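Local structure of ATP/GTP-binding site-containing protein A (Brucella abortus, 6NTR) at residues V63-T68 / K84-K89; E94-A99 / K109-K114; E132-A137 / L213-I218; W188-A193 / I209-Y214. The protein functions in the periplasm, where it maintains the integrity of the cell envelope. One frame throughout, in Å; residues are numbered along the deposited sequence.

Contact 1: residues V63-T68 / K84-K89; sequences VTDQQT and KTFVDK. With EDO (1,2-ethanediol), chain F.
Q66 lies alongside T85 and points the same way, with Q66 CG 3.6 Å from T85 OG1. The glutamine chain bends at chi2 (140°). This brings Q66 NE2 alongside the T85 side chain, 3.7 Å from T85 OG1. The methyl of T85 also meets T64, with T64 CG2 4.0 Å from T85 CG2. On the other face D65 and F86 touch through their beta carbons. The carboxylate of D65 turns to R49 on the next strand, with which OD2 forms a salt bridge. Q67 crosses the F86 ring obliquely, its amide plane 55° from the ring. Its nitrogen turns to an ethanediol, probably from the crystallisation liquor, with Q67 NE2 3.3 Å from O2 of EDO. The other hydroxyl of EDO donates to T68 O, and N47 is a further partner. The backbones are joined by straight bonds, such as F86 N to D65 O at 2.7 Å. At the far end D88 OD1 accepts from V63 N (3.0 Å), and the D88 backbone N-H donates to V63 O (3.0 Å). This is an antiparallel beta hairpin of strands 62-72 and 78-87, part of the protein's beta-barrel-like fold.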
loop_
_atom_site.group_PDB
_atom_site.type_symbol
_atom_site.label_atom_id
_atom_site.label_comp_id
_atom_site.label_asym_id
_atom_site.label_seq_id
_atom_site.Cartn_x
_atom_site.Cartn_y
_atom_site.Cartn_z
ATOM N N VAL A 63 -9.136 -12.607 13.545
ATOM C CA VAL A 63 -9.586 -11.591 12.609
ATOM C C VAL A 63 -8.850 -10.309 12.953
ATOM O O VAL A 63 -9.127 -9.684 13.977
ATOM C CB VAL A 63 -11.103 -11.387 12.670
ATOM C CG1 VAL A 63 -11.495 -10.386 11.635
ATOM C CG2 VAL A 63 -11.879 -12.720 12.507
ATOM N N THR A 64 -7.888 -9.940 12.119
ATOM C CA THR A 64 -7.105 -8.729 12.301
ATOM C C THR A 64 -7.669 -7.641 11.402
ATOM O O THR A 64 -7.953 -7.893 10.229
ATOM C CB THR A 64 -5.633 -8.996 12.005
ATOM O OG1 THR A 64 -5.152 -10.017 12.879
ATOM C CG2 THR A 64 -4.835 -7.791 12.244
ATOM N N ASP A 65 -7.954 -6.485 11.997
ATOM C CA ASP A 65 -8.546 -5.346 11.316
ATOM C C ASP A 65 -7.601 -4.181 11.479
ATOM O O ASP A 65 -7.461 -3.640 12.560
ATOM C CB ASP A 65 -9.914 -5.031 11.940
ATOM C CG ASP A 65 -10.675 -3.970 11.204
ATOM O OD1 ASP A 65 -10.056 -3.017 10.773
ATOM O OD2 ASP A 65 -11.895 -4.072 11.055
ATOM N N GLN A 66 -6.962 -3.794 10.390
ATOM C CA GLN A 66 -6.033 -2.698 10.398
ATOM C C GLN A 66 -6.773 -1.525 9.796
ATOM O O GLN A 66 -7.338 -1.647 8.736
ATOM C CB GLN A 66 -4.798 -3.063 9.585
ATOM C CG GLN A 66 -3.467 -2.851 10.288
ATOM C CD GLN A 66 -2.446 -3.952 10.028
ATOM O OE1 GLN A 66 -2.680 -4.858 9.254
ATOM N NE2 GLN A 66 -1.311 -3.863 10.685
ATOM N N GLN A 67 -6.810 -0.406 10.505
ATOM C CA GLN A 67 -7.499 0.785 10.040
ATOM C C GLN A 67 -6.516 1.907 10.050
ATOM O O GLN A 67 -5.834 2.113 11.024
ATOM C CB GLN A 67 -8.685 1.124 10.934
ATOM C CG GLN A 67 -9.984 0.516 10.475
ATOM C CD GLN A 67 -11.076 0.545 11.521
ATOM O OE1 GLN A 67 -10.929 -0.026 12.569
ATOM N NE2 GLN A 67 -12.147 1.240 11.247
ATOM N N THR A 68 -6.432 2.632 8.955
ATOM C CA THR A 68 -5.473 3.702 8.865
ATOM C C THR A 68 -6.007 4.878 8.115
ATOM O O THR A 68 -6.870 4.750 7.289
ATOM C CB THR A 68 -4.199 3.241 8.129
ATOM O OG1 THR A 68 -4.483 3.109 6.744
ATOM C CG2 THR A 68 -3.737 1.933 8.632
ATOM N N LYS A 84 -4.320 2.105 13.330
ATOM C CA LYS A 84 -4.984 1.290 14.334
ATOM C C LYS A 84 -5.092 -0.147 13.852
ATOM O O LYS A 84 -5.370 -0.402 12.676
ATOM C CB LYS A 84 -6.366 1.850 14.697
ATOM C CG LYS A 84 -6.350 2.768 15.913
ATOM C CD LYS A 84 -7.564 3.685 16.008
ATOM C CE LYS A 84 -7.353 4.706 17.122
ATOM N NZ LYS A 84 -8.427 5.720 17.282
ATOM N N THR A 85 -4.868 -1.078 14.782
ATOM C CA THR A 85 -4.869 -2.511 14.520
ATOM C C THR A 85 -5.697 -3.201 15.599
ATOM O O THR A 85 -5.349 -3.139 16.784
ATOM C CB THR A 85 -3.434 -3.056 14.516
ATOM O OG1 THR A 85 -2.603 -2.225 13.689
ATOM C CG2 THR A 85 -3.399 -4.482 13.988
ATOM N N PHE A 86 -6.785 -3.859 15.199
ATOM C CA PHE A 86 -7.649 -4.587 16.120
ATOM C C PHE A 86 -7.478 -6.085 15.920
ATOM O O PHE A 86 -7.610 -6.578 14.799
ATOM C CB PHE A 86 -9.118 -4.224 15.907
ATOM C CG PHE A 86 -9.427 -2.774 16.102
ATOM C CD1 PHE A 86 -9.522 -2.250 17.370
ATOM C CD2 PHE A 86 -9.645 -1.943 15.012
ATOM C CE1 PHE A 86 -9.794 -0.939 17.540
ATOM C CE2 PHE A 86 -9.921 -0.625 15.185
ATOM C CZ PHE A 86 -9.996 -0.123 16.445
ATOM N N VAL A 87 -7.227 -6.813 17.005
ATOM C CA VAL A 87 -7.116 -8.270 16.969
ATOM C C VAL A 87 -8.314 -8.866 17.696
ATOM O O VAL A 87 -8.412 -8.772 18.926
ATOM C CB VAL A 87 -5.812 -8.770 17.598
ATOM C CG1 VAL A 87 -5.727 -10.269 17.458
ATOM C CG2 VAL A 87 -4.638 -8.142 16.936
ATOM N N ASP A 88 -9.193 -9.532 16.945
ATOM C CA ASP A 88 -10.421 -10.092 17.504
ATOM C C ASP A 88 -11.139 -9.029 18.327
ATOM O O ASP A 88 -11.555 -9.258 19.464
ATOM C CB ASP A 88 -10.139 -11.355 18.322
ATOM C CG ASP A 88 -9.551 -12.483 17.478
ATOM O OD1 ASP A 88 -10.124 -12.802 16.417
ATOM O OD2 ASP A 88 -8.507 -13.047 17.867
ATOM N N LYS A 89 -11.269 -7.863 17.718
ATOM C CA LYS A 89 -12.000 -6.731 18.263
ATOM C C LYS A 89 -11.363 -5.919 19.371
ATOM O O LYS A 89 -12.004 -5.058 19.929
ATOM C CB LYS A 89 -13.416 -7.167 18.623
ATOM C CG LYS A 89 -14.024 -8.026 17.533
ATOM C CD LYS A 89 -15.498 -8.290 17.719
ATOM C CE LYS A 89 -16.255 -7.987 16.449
ATOM N NZ LYS A 89 -17.460 -8.840 16.304
HETATM C C1 EDO F . -10.167 3.480 8.081
HETATM O O1 EDO F . -10.030 4.900 7.957
HETATM C C2 EDO F . -11.426 3.045 7.341
HETATM O O2 EDO F . -12.403 2.541 8.264
#

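Contact 2: residues E94-A99 / K109-K114; sequences EVRGDA and KLSKPK
The E94 carboxylate lies at the edge of the R96 guanidinium, in its plane. R96 NH2 donates a salt-bridging hydrogen bond to E94 OE2 (2.7 Å). The bond arrives nearly along the C-O axis of OE2. R96 leaves the backbone with CG anti to N and bends at chi3 (-65°), which turns its end back to E94. K112 crosses E94 obliquely from the other strand. K112 CD rests 3.4 Å from E94 OE1, and the ion pair of K112 NZ with E94 OE1 is long, at 3.8 Å. K84 of the adjoining strand brings another positive charge close to R96.

The backbone holds a classic beta bulge. S111 and K112 both face R96, and R96 O accepts from both. S111 N gives R96 O the shorter bond at 2.7 Å, from above the carbonyl plane. K112 N gives R96 O the longer one at 3.1 Å, on a lone pair. Past the bulge, the L110 methyl lies directly against the G97 backbone, with G97 CA 3.6 Å from L110 CD2. D98 N donates to K109 O in a very short bond of 2.4 Å. Beyond K112 a cis peptide bond leads into P113. E94 thus sits among three basic side chains, R96, K112 and, more weakly, K84. This setting would be expected to favour its ionised form.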
loop_
_atom_site.group_PDB
_atom_site.type_symbol
_atom_site.label_atom_id
_atom_site.label_comp_id
_atom_site.label_asym_id
_atom_site.label_seq_id
_atom_site.Cartn_x
_atom_site.Cartn_y
_atom_site.Cartn_z
ATOM N N GLU A 94 -1.632 0.944 18.170
ATOM C CA GLU A 94 -1.992 2.223 17.607
ATOM C C GLU A 94 -0.713 2.952 17.290
ATOM O O GLU A 94 0.162 3.048 18.126
ATOM C CB GLU A 94 -2.839 3.023 18.591
ATOM C CG GLU A 94 -3.203 4.421 18.128
ATOM C CD GLU A 94 -4.188 5.109 19.061
ATOM O OE1 GLU A 94 -4.174 4.830 20.276
ATOM O OE2 GLU A 94 -4.974 5.925 18.563
ATOM N N VAL A 95 -0.604 3.460 16.075
ATOM C CA VAL A 95 0.566 4.215 15.659
ATOM C C VAL A 95 0.002 5.492 15.106
ATOM O O VAL A 95 -0.936 5.477 14.334
ATOM C CB VAL A 95 1.455 3.490 14.640
ATOM C CG1 VAL A 95 2.586 4.400 14.223
ATOM C CG2 VAL A 95 2.022 2.227 15.248
ATOM N N ARG A 96 0.582 6.598 15.522
ATOM C CA ARG A 96 0.081 7.908 15.158
ATOM C C ARG A 96 1.240 8.879 15.223
ATOM O O ARG A 96 1.946 8.922 16.229
ATOM C CB ARG A 96 -1.035 8.340 16.111
ATOM C CG ARG A 96 -1.831 9.589 15.695
ATOM C CD ARG A 96 -2.591 10.109 16.905
ATOM N NE ARG A 96 -3.604 9.168 17.349
ATOM C CZ ARG A 96 -4.873 9.185 16.955
ATOM N NH1 ARG A 96 -5.336 10.157 16.173
ATOM N NH2 ARG A 96 -5.696 8.251 17.411
ATOM N N GLY A 97 1.437 9.655 14.169
ATOM C CA GLY A 97 2.490 10.646 14.220
ATOM C C GLY A 97 2.492 11.558 13.015
ATOM O O GLY A 97 1.510 11.671 12.279
ATOM N N ASP A 98 3.622 12.234 12.850
ATOM C CA ASP A 98 3.825 13.151 11.751
ATOM C C ASP A 98 5.225 12.996 11.182
ATOM O O ASP A 98 6.144 12.523 11.852
ATOM C CB ASP A 98 3.618 14.593 12.184
ATOM C CG ASP A 98 3.470 15.520 11.005
ATOM O OD1 ASP A 98 2.414 15.446 10.344
ATOM O OD2 ASP A 98 4.417 16.289 10.712
ATOM N N ALA A 99 5.375 13.415 9.931
ATOM C CA ALA A 99 6.689 13.502 9.314
ATOM C C ALA A 99 6.713 14.681 8.352
ATOM O O ALA A 99 5.700 15.018 7.733
ATOM C CB ALA A 99 7.053 12.215 8.577
ATOM N N LYS A 109 7.684 12.836 13.859
ATOM C CA LYS A 109 7.166 13.164 15.179
ATOM C C LYS A 109 5.960 12.287 15.473
ATOM O O LYS A 109 4.931 12.411 14.804
ATOM C CB LYS A 109 6.791 14.638 15.253
ATOM C CG LYS A 109 7.993 15.542 15.360
ATOM C CD LYS A 109 7.691 16.923 14.832
ATOM C CE LYS A 109 8.180 17.996 15.799
ATOM N NZ LYS A 109 7.802 17.742 17.220
ATOM N N LEU A 110 6.086 11.423 16.480
ATOM C CA LEU A 110 5.087 10.409 16.807
ATOM C C LEU A 110 4.364 10.736 18.108
ATOM O O LEU A 110 4.998 11.034 19.122
ATOM C CB LEU A 110 5.728 9.029 16.932
ATOM C CG LEU A 110 6.282 8.439 15.648
ATOM C CD1 LEU A 110 6.974 7.149 15.985
ATOM C CD2 LEU A 110 5.175 8.214 14.661
ATOM N N SER A 111 3.038 10.629 18.080
ATOM C CA SER A 111 2.185 10.829 19.241
ATOM C C SER A 111 1.982 9.537 20.023
ATOM O O SER A 111 1.929 9.556 21.257
ATOM C CB SER A 111 0.831 11.381 18.790
ATOM O OG SER A 111 0.977 12.323 17.737
ATOM N N LYS A 112 1.868 8.411 19.327
ATOM C CA LYS A 112 1.637 7.113 19.939
ATOM C C LYS A 112 2.375 6.057 19.138
ATOM O O LYS A 112 2.498 6.184 17.917
ATOM C CB LYS A 112 0.142 6.769 20.013
ATOM C CG LYS A 112 -0.535 7.364 21.235
ATOM C CD LYS A 112 -1.601 6.433 21.797
ATOM C CE LYS A 112 -2.168 6.992 23.102
ATOM N NZ LYS A 112 -3.191 6.108 23.727
ATOM N N PRO A 113 2.858 4.991 19.789
ATOM C CA PRO A 113 2.623 4.573 21.182
ATOM C C PRO A 113 3.278 5.474 22.249
ATOM O O PRO A 113 2.622 5.842 23.232
ATOM C CB PRO A 113 3.224 3.162 21.219
ATOM C CG PRO A 113 4.256 3.160 20.182
ATOM C CD PRO A 113 3.823 4.116 19.109
ATOM N N LYS A 114 4.551 5.808 22.045
ATOM C CA LYS A 114 5.297 6.748 22.868
ATOM C C LYS A 114 5.454 8.063 22.118
ATOM O O LYS A 114 5.213 8.153 20.913
ATOM C CB LYS A 114 6.677 6.185 23.236
ATOM C CG LYS A 114 6.653 4.855 23.981
ATOM C CD LYS A 114 8.056 4.409 24.393
ATOM C CE LYS A 114 8.070 3.697 25.753
ATOM N NZ LYS A 114 7.769 2.235 25.684
#

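Contact 3: residues E132-A137 / L213-I218; sequences ELIGKA and LYRNGI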
loop_
_atom_site.group_PDB
_atom_site.type_symbol
_atom_site.label_atom_id
_atom_site.label_comp_id
_atom_site.label_asym_id
_atom_site.label_seq_id
_atom_site.Cartn_x
_atom_site.Cartn_y
_atom_site.Cartn_z
ATOM N N GLU A 132 5.472 9.246 -9.028
ATOM C CA GLU A 132 6.731 8.953 -9.699
ATOM C C GLU A 132 6.684 7.613 -10.412
ATOM O O GLU A 132 7.314 7.433 -11.456
ATOM C CB GLU A 132 7.846 8.959 -8.670
ATOM C CG GLU A 132 9.180 8.620 -9.189
ATOM C CD GLU A 132 10.124 8.400 -8.051
ATOM O OE1 GLU A 132 9.864 7.458 -7.267
ATOM O OE2 GLU A 132 11.092 9.181 -7.921
ATOM N N LEU A 133 5.990 6.646 -9.828
ATOM C CA LEU A 133 5.831 5.365 -10.486
ATOM C C LEU A 133 5.106 5.527 -11.807
ATOM O O LEU A 133 5.528 4.966 -12.821
ATOM C CB LEU A 133 5.089 4.416 -9.557
ATOM C CG LEU A 133 4.494 3.100 -10.046
ATOM C CD1 LEU A 133 5.379 2.371 -11.013
ATOM C CD2 LEU A 133 4.286 2.251 -8.836
ATOM N N ILE A 134 4.026 6.310 -11.823
ATOM C CA ILE A 134 3.278 6.521 -13.062
ATOM C C ILE A 134 4.130 7.255 -14.081
ATOM O O ILE A 134 4.187 6.870 -15.252
ATOM C CB ILE A 134 1.963 7.282 -12.799
ATOM C CG1 ILE A 134 1.042 6.487 -11.880
ATOM C CG2 ILE A 134 1.231 7.549 -14.092
ATOM C CD1 ILE A 134 -0.109 7.299 -11.347
ATOM N N GLY A 135 4.790 8.327 -13.662
ATOM C CA GLY A 135 5.606 9.111 -14.565
ATOM C C GLY A 135 6.682 8.272 -15.214
ATOM O O GLY A 135 6.765 8.181 -16.439
ATOM N N LYS A 136 7.501 7.635 -14.387
ATOM C CA LYS A 136 8.518 6.738 -14.908
ATOM C C LYS A 136 7.902 5.728 -15.867
ATOM O O LYS A 136 8.435 5.479 -16.948
ATOM C CB LYS A 136 9.240 6.055 -13.746
ATOM C CG LYS A 136 9.955 7.078 -12.865
ATOM C CD LYS A 136 11.147 6.533 -12.103
ATOM C CE LYS A 136 12.018 7.678 -11.570
ATOM N NZ LYS A 136 13.370 7.254 -11.099
ATOM N N ALA A 137 6.740 5.183 -15.514
ATOM C CA ALA A 137 6.092 4.214 -16.390
ATOM C C ALA A 137 5.668 4.845 -17.701
ATOM O O ALA A 137 5.860 4.259 -18.771
ATOM C CB ALA A 137 4.886 3.606 -15.688
ATOM N N LEU A 213 -1.594 -1.545 -12.617
ATOM C CA LEU A 213 -1.853 -0.144 -12.344
ATOM C C LEU A 213 -2.330 0.717 -13.500
ATOM O O LEU A 213 -1.806 0.627 -14.593
ATOM C CB LEU A 213 -0.581 0.451 -11.756
ATOM C CG LEU A 213 -0.315 1.944 -11.764
ATOM C CD1 LEU A 213 -0.920 2.580 -10.534
ATOM C CD2 LEU A 213 1.176 2.187 -11.768
ATOM N N TYR A 214 -3.335 1.545 -13.238
ATOM C CA TYR A 214 -3.907 2.474 -14.207
ATOM C C TYR A 214 -3.179 3.808 -14.153
ATOM O O TYR A 214 -2.575 4.169 -13.147
ATOM C CB TYR A 214 -5.397 2.705 -13.943
ATOM C CG TYR A 214 -6.240 1.517 -14.252
ATOM C CD1 TYR A 214 -6.297 0.446 -13.377
ATOM C CD2 TYR A 214 -6.968 1.448 -15.426
ATOM C CE1 TYR A 214 -7.053 -0.669 -13.660
ATOM C CE2 TYR A 214 -7.730 0.342 -15.720
ATOM C CZ TYR A 214 -7.768 -0.715 -14.832
ATOM O OH TYR A 214 -8.520 -1.827 -15.117
ATOM N N ARG A 215 -3.250 4.547 -15.257
ATOM C CA ARG A 215 -2.659 5.881 -15.289
ATOM C C ARG A 215 -3.249 6.816 -14.228
ATOM O O ARG A 215 -2.578 7.774 -13.820
ATOM C CB ARG A 215 -2.843 6.483 -16.683
ATOM C CG ARG A 215 -1.685 7.285 -17.169
ATOM C CD ARG A 215 -1.647 7.254 -18.678
ATOM N NE ARG A 215 -2.787 7.917 -19.311
ATOM C CZ ARG A 215 -2.686 8.972 -20.119
ATOM N NH1 ARG A 215 -1.494 9.470 -20.419
ATOM N NH2 ARG A 215 -3.770 9.508 -20.658
ATOM N N ASN A 216 -4.482 6.565 -13.772
ATOM C CA ASN A 216 -5.162 7.441 -12.826
ATOM C C ASN A 216 -5.012 6.985 -11.385
ATOM O O ASN A 216 -5.780 7.427 -10.522
ATOM C CB ASN A 216 -6.645 7.560 -13.180
ATOM C CG ASN A 216 -7.356 6.223 -13.175
ATOM O OD1 ASN A 216 -6.833 5.234 -12.668
ATOM N ND2 ASN A 216 -8.564 6.189 -13.727
ATOM N N GLY A 217 -4.058 6.101 -11.112
ATOM C CA GLY A 217 -3.773 5.649 -9.776
ATOM C C GLY A 217 -4.523 4.412 -9.348
ATOM O O GLY A 217 -4.123 3.775 -8.383
ATOM N N ILE A 218 -5.607 4.061 -10.025
ATOM C CA ILE A 218 -6.354 2.884 -9.624
ATOM C C ILE A 218 -5.452 1.679 -9.787
ATOM O O ILE A 218 -4.522 1.695 -10.579
ATOM C CB ILE A 218 -7.632 2.769 -10.469
ATOM C CG1 ILE A 218 -8.521 3.986 -10.212
ATOM C CG2 ILE A 218 -8.397 1.515 -10.133
ATOM C CD1 ILE A 218 -9.879 3.887 -10.831
#
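Here helix 126-138 packs on the type I beta turn Y214-G217. No hydrogen bond crosses between the two segments. I134 has the most surface buried. Its CG1 is anti to the carbonyl carbon (chi1 -62°) and its chain runs on extended (chi2 167°), so the CD1 tip reaches into the turn. There I134 CD1 lies 3.5 Å from R215 O and 4.1 Å from G217 N. I134 CG2 lies 4.2 Å from R215 CG. The end of R215 leads away from residues 132-137 but makes a long, weak ion pair with E138, at the end of the same helix. L213 is next in buried area. It meets L133 tip to tip, with L213 CD2 3.8 Å from L133 CG, and I134 CG1 approaches the same methyl. V3 and L5 also pack on I134, which is buried. Y214 turns its beta carbon away from the helix, and its hydroxyl hydrogen-bonds R220. The turn is tied by its own bonds. G217 N reaches Y214 O, and G217 has a positive phi (91°). An Asx turn adds to this, in which N216 OD1 accepts a hydrogen bond from I218 N (3.1 Å).

Contact 4: residues W188-A193 / I209-Y214; sequences WPVTIA and INFKLY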
loop_
_atom_site.group_PDB
_atom_site.type_symbol
_atom_site.label_atom_id
_atom_site.label_comp_id
_atom_site.label_asym_id
_atom_site.label_seq_id
_atom_site.Cartn_x
_atom_site.Cartn_y
_atom_site.Cartn_z
ATOM N N TRP A 188 -0.478 -1.121 -16.382
ATOM C CA TRP A 188 0.905 -1.529 -16.383
ATOM C C TRP A 188 1.050 -2.574 -15.313
ATOM O O TRP A 188 0.570 -2.378 -14.214
ATOM C CB TRP A 188 1.812 -0.384 -15.975
ATOM C CG TRP A 188 1.993 0.674 -16.967
ATOM C CD1 TRP A 188 2.680 0.593 -18.131
ATOM C CD2 TRP A 188 1.518 2.009 -16.874
ATOM N NE1 TRP A 188 2.648 1.784 -18.781
ATOM C CE2 TRP A 188 1.940 2.677 -18.027
ATOM C CE3 TRP A 188 0.773 2.705 -15.929
ATOM C CZ2 TRP A 188 1.636 4.005 -18.263
ATOM C CZ3 TRP A 188 0.477 4.008 -16.162
ATOM C CH2 TRP A 188 0.904 4.652 -17.317
ATOM N N PRO A 189 1.662 -3.715 -15.634
ATOM C CA PRO A 189 1.871 -4.647 -14.535
ATOM C C PRO A 189 2.963 -4.036 -13.693
ATOM O O PRO A 189 3.926 -3.557 -14.254
ATOM C CB PRO A 189 2.360 -5.903 -15.234
ATOM C CG PRO A 189 1.880 -5.779 -16.633
ATOM C CD PRO A 189 1.956 -4.321 -16.937
ATOM N N VAL A 190 2.825 -4.040 -12.376
ATOM C CA VAL A 190 3.837 -3.434 -11.530
ATOM C C VAL A 190 4.139 -4.375 -10.384
ATOM O O VAL A 190 3.223 -4.920 -9.759
ATOM C CB VAL A 190 3.407 -2.056 -11.005
ATOM C CG1 VAL A 190 4.592 -1.359 -10.413
ATOM C CG2 VAL A 190 2.820 -1.227 -12.110
ATOM N N THR A 191 5.427 -4.581 -10.136
ATOM C CA THR A 191 5.930 -5.312 -8.986
ATOM C C THR A 191 6.780 -4.348 -8.173
ATOM O O THR A 191 7.705 -3.734 -8.704
ATOM C CB THR A 191 6.742 -6.539 -9.422
ATOM O OG1 THR A 191 5.901 -7.450 -10.138
ATOM C CG2 THR A 191 7.327 -7.254 -8.229
ATOM N N ILE A 192 6.453 -4.192 -6.900
ATOM C CA ILE A 192 7.259 -3.393 -5.989
ATOM C C ILE A 192 7.804 -4.325 -4.920
ATOM O O ILE A 192 7.029 -4.999 -4.232
ATOM C CB ILE A 192 6.450 -2.242 -5.378
ATOM C CG1 ILE A 192 5.847 -1.397 -6.501
ATOM C CG2 ILE A 192 7.327 -1.400 -4.503
ATOM C CD1 ILE A 192 5.256 -0.091 -6.051
ATOM N N ALA A 193 9.130 -4.396 -4.810
ATOM C CA ALA A 193 9.791 -5.173 -3.772
ATOM C C ALA A 193 10.374 -4.221 -2.744
ATOM O O ALA A 193 11.026 -3.240 -3.108
ATOM C CB ALA A 193 10.888 -6.065 -4.345
ATOM N N ILE A 209 4.881 -6.915 -3.577
ATOM C CA ILE A 209 3.553 -6.843 -4.122
ATOM C C ILE A 209 3.523 -6.674 -5.628
ATOM O O ILE A 209 4.228 -5.866 -6.166
ATOM C CB ILE A 209 2.751 -5.692 -3.478
ATOM C CG1 ILE A 209 1.324 -5.699 -3.984
ATOM C CG2 ILE A 209 3.349 -4.350 -3.805
ATOM C CD1 ILE A 209 0.430 -4.668 -3.336
ATOM N N ASN A 210 2.661 -7.423 -6.279
ATOM C CA ASN A 210 2.480 -7.328 -7.698
ATOM C C ASN A 210 1.098 -6.782 -7.963
ATOM O O ASN A 210 0.150 -7.262 -7.409
ATOM C CB ASN A 210 2.574 -8.701 -8.343
ATOM C CG ASN A 210 3.892 -9.362 -8.098
ATOM O OD1 ASN A 210 4.149 -9.885 -7.032
ATOM N ND2 ASN A 210 4.738 -9.345 -9.099
ATOM N N PHE A 211 0.978 -5.789 -8.820
ATOM C CA PHE A 211 -0.318 -5.240 -9.130
ATOM C C PHE A 211 -0.406 -4.703 -10.539
ATOM O O PHE A 211 0.591 -4.445 -11.153
ATOM C CB PHE A 211 -0.697 -4.141 -8.111
ATOM C CG PHE A 211 0.238 -2.974 -8.079
ATOM C CD1 PHE A 211 1.354 -2.991 -7.293
ATOM C CD2 PHE A 211 -0.010 -1.861 -8.828
ATOM C CE1 PHE A 211 2.209 -1.928 -7.266
ATOM C CE2 PHE A 211 0.845 -0.799 -8.807
ATOM C CZ PHE A 211 1.953 -0.835 -8.023
ATOM N N LYS A 212 -1.623 -4.522 -11.023
ATOM C CA LYS A 212 -1.882 -3.946 -12.328
ATOM C C LYS A 212 -2.292 -2.509 -12.047
ATOM O O LYS A 212 -3.234 -2.272 -11.324
ATOM C CB LYS A 212 -3.012 -4.685 -13.019
ATOM C CG LYS A 212 -2.615 -6.033 -13.580
ATOM C CD LYS A 212 -3.816 -6.779 -14.117
ATOM C CE LYS A 212 -3.420 -7.962 -14.983
ATOM N NZ LYS A 212 -2.110 -8.547 -14.605
ATOM N N LEU A 213 -1.594 -1.545 -12.617
ATOM C CA LEU A 213 -1.853 -0.144 -12.344
ATOM C C LEU A 213 -2.330 0.717 -13.500
ATOM O O LEU A 213 -1.806 0.627 -14.593
ATOM C CB LEU A 213 -0.581 0.451 -11.756
ATOM C CG LEU A 213 -0.315 1.944 -11.764
ATOM C CD1 LEU A 213 -0.920 2.580 -10.534
ATOM C CD2 LEU A 213 1.176 2.187 -11.768
ATOM N N TYR A 214 -3.335 1.545 -13.238
ATOM C CA TYR A 214 -3.907 2.474 -14.207
ATOM C C TYR A 214 -3.179 3.808 -14.153
ATOM O O TYR A 214 -2.575 4.169 -13.147
ATOM C CB TYR A 214 -5.397 2.705 -13.943
ATOM C CG TYR A 214 -6.240 1.517 -14.252
ATOM C CD1 TYR A 214 -6.297 0.446 -13.377
ATOM C CD2 TYR A 214 -6.968 1.448 -15.426
ATOM C CE1 TYR A 214 -7.053 -0.669 -13.660
ATOM C CE2 TYR A 214 -7.730 0.342 -15.720
ATOM C CZ TYR A 214 -7.768 -0.715 -14.832
ATOM O OH TYR A 214 -8.520 -1.827 -15.117
#
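V190 O is held by one N-H and one weaker C-H. F211 N donates to V190 O at 2.6 Å, nearly along the C=O axis, and N210 CA adds a C-H contact to V190 O at 3.3 Å. This is the middle of an antiparallel hairpin of strands 187-195 and 207-214. V190 N returns the bond to F211 O at 2.6 Å, so this hydrogen-bonded pair is tight on both sides. W188 with L213 and I192 with I209 are paired in the same way. F211 has its CG between the backbone N and the carbonyl carbon (chi1 61°), the crowded position. That places the ring beside V190, whose CB sits over one face in a CH-pi contact, 3.8 Å from the F211 ring centroid and 21° off its normal. I192 comes to the ring edge, its CD1 lying in plane. A bound glycerol, probably from the crystallisation liquor, lies near F211. The CG2 branch of V190 turns to L213, with V190 CG2 3.8 Å from L213 CD2. Helix 126-138 packs on this apolar face, L133 touching I192 and A137 touching W188. At the end of the pair, the indole of W188 lies by the opposite backbone, W188 CE3 3.6 Å from L213 O.

Overall arrangement
Contacts 3 and 4 share L213 and Y214 and pack against each other, with centres about 10 Å apart. L133 reaches across to V190 and I192, and A137 and R215 pack on the W188 indole. Contacts 1 and 2 are successive hairpins of neighbouring strands, with centres about 17 Å apart. They touch where K84 meets E94 and R96: K84 CE is 3.0 Å from E94 OE2. The two pairs lie on opposite sides of the chain's centre, and contacts 1 and 4 have centres about 26 Å apart. Ethanediol binds at contact 1, while glycerol lies about 4 Å from the F211 side chain in contact 4, both probably from the crystallisation liquor.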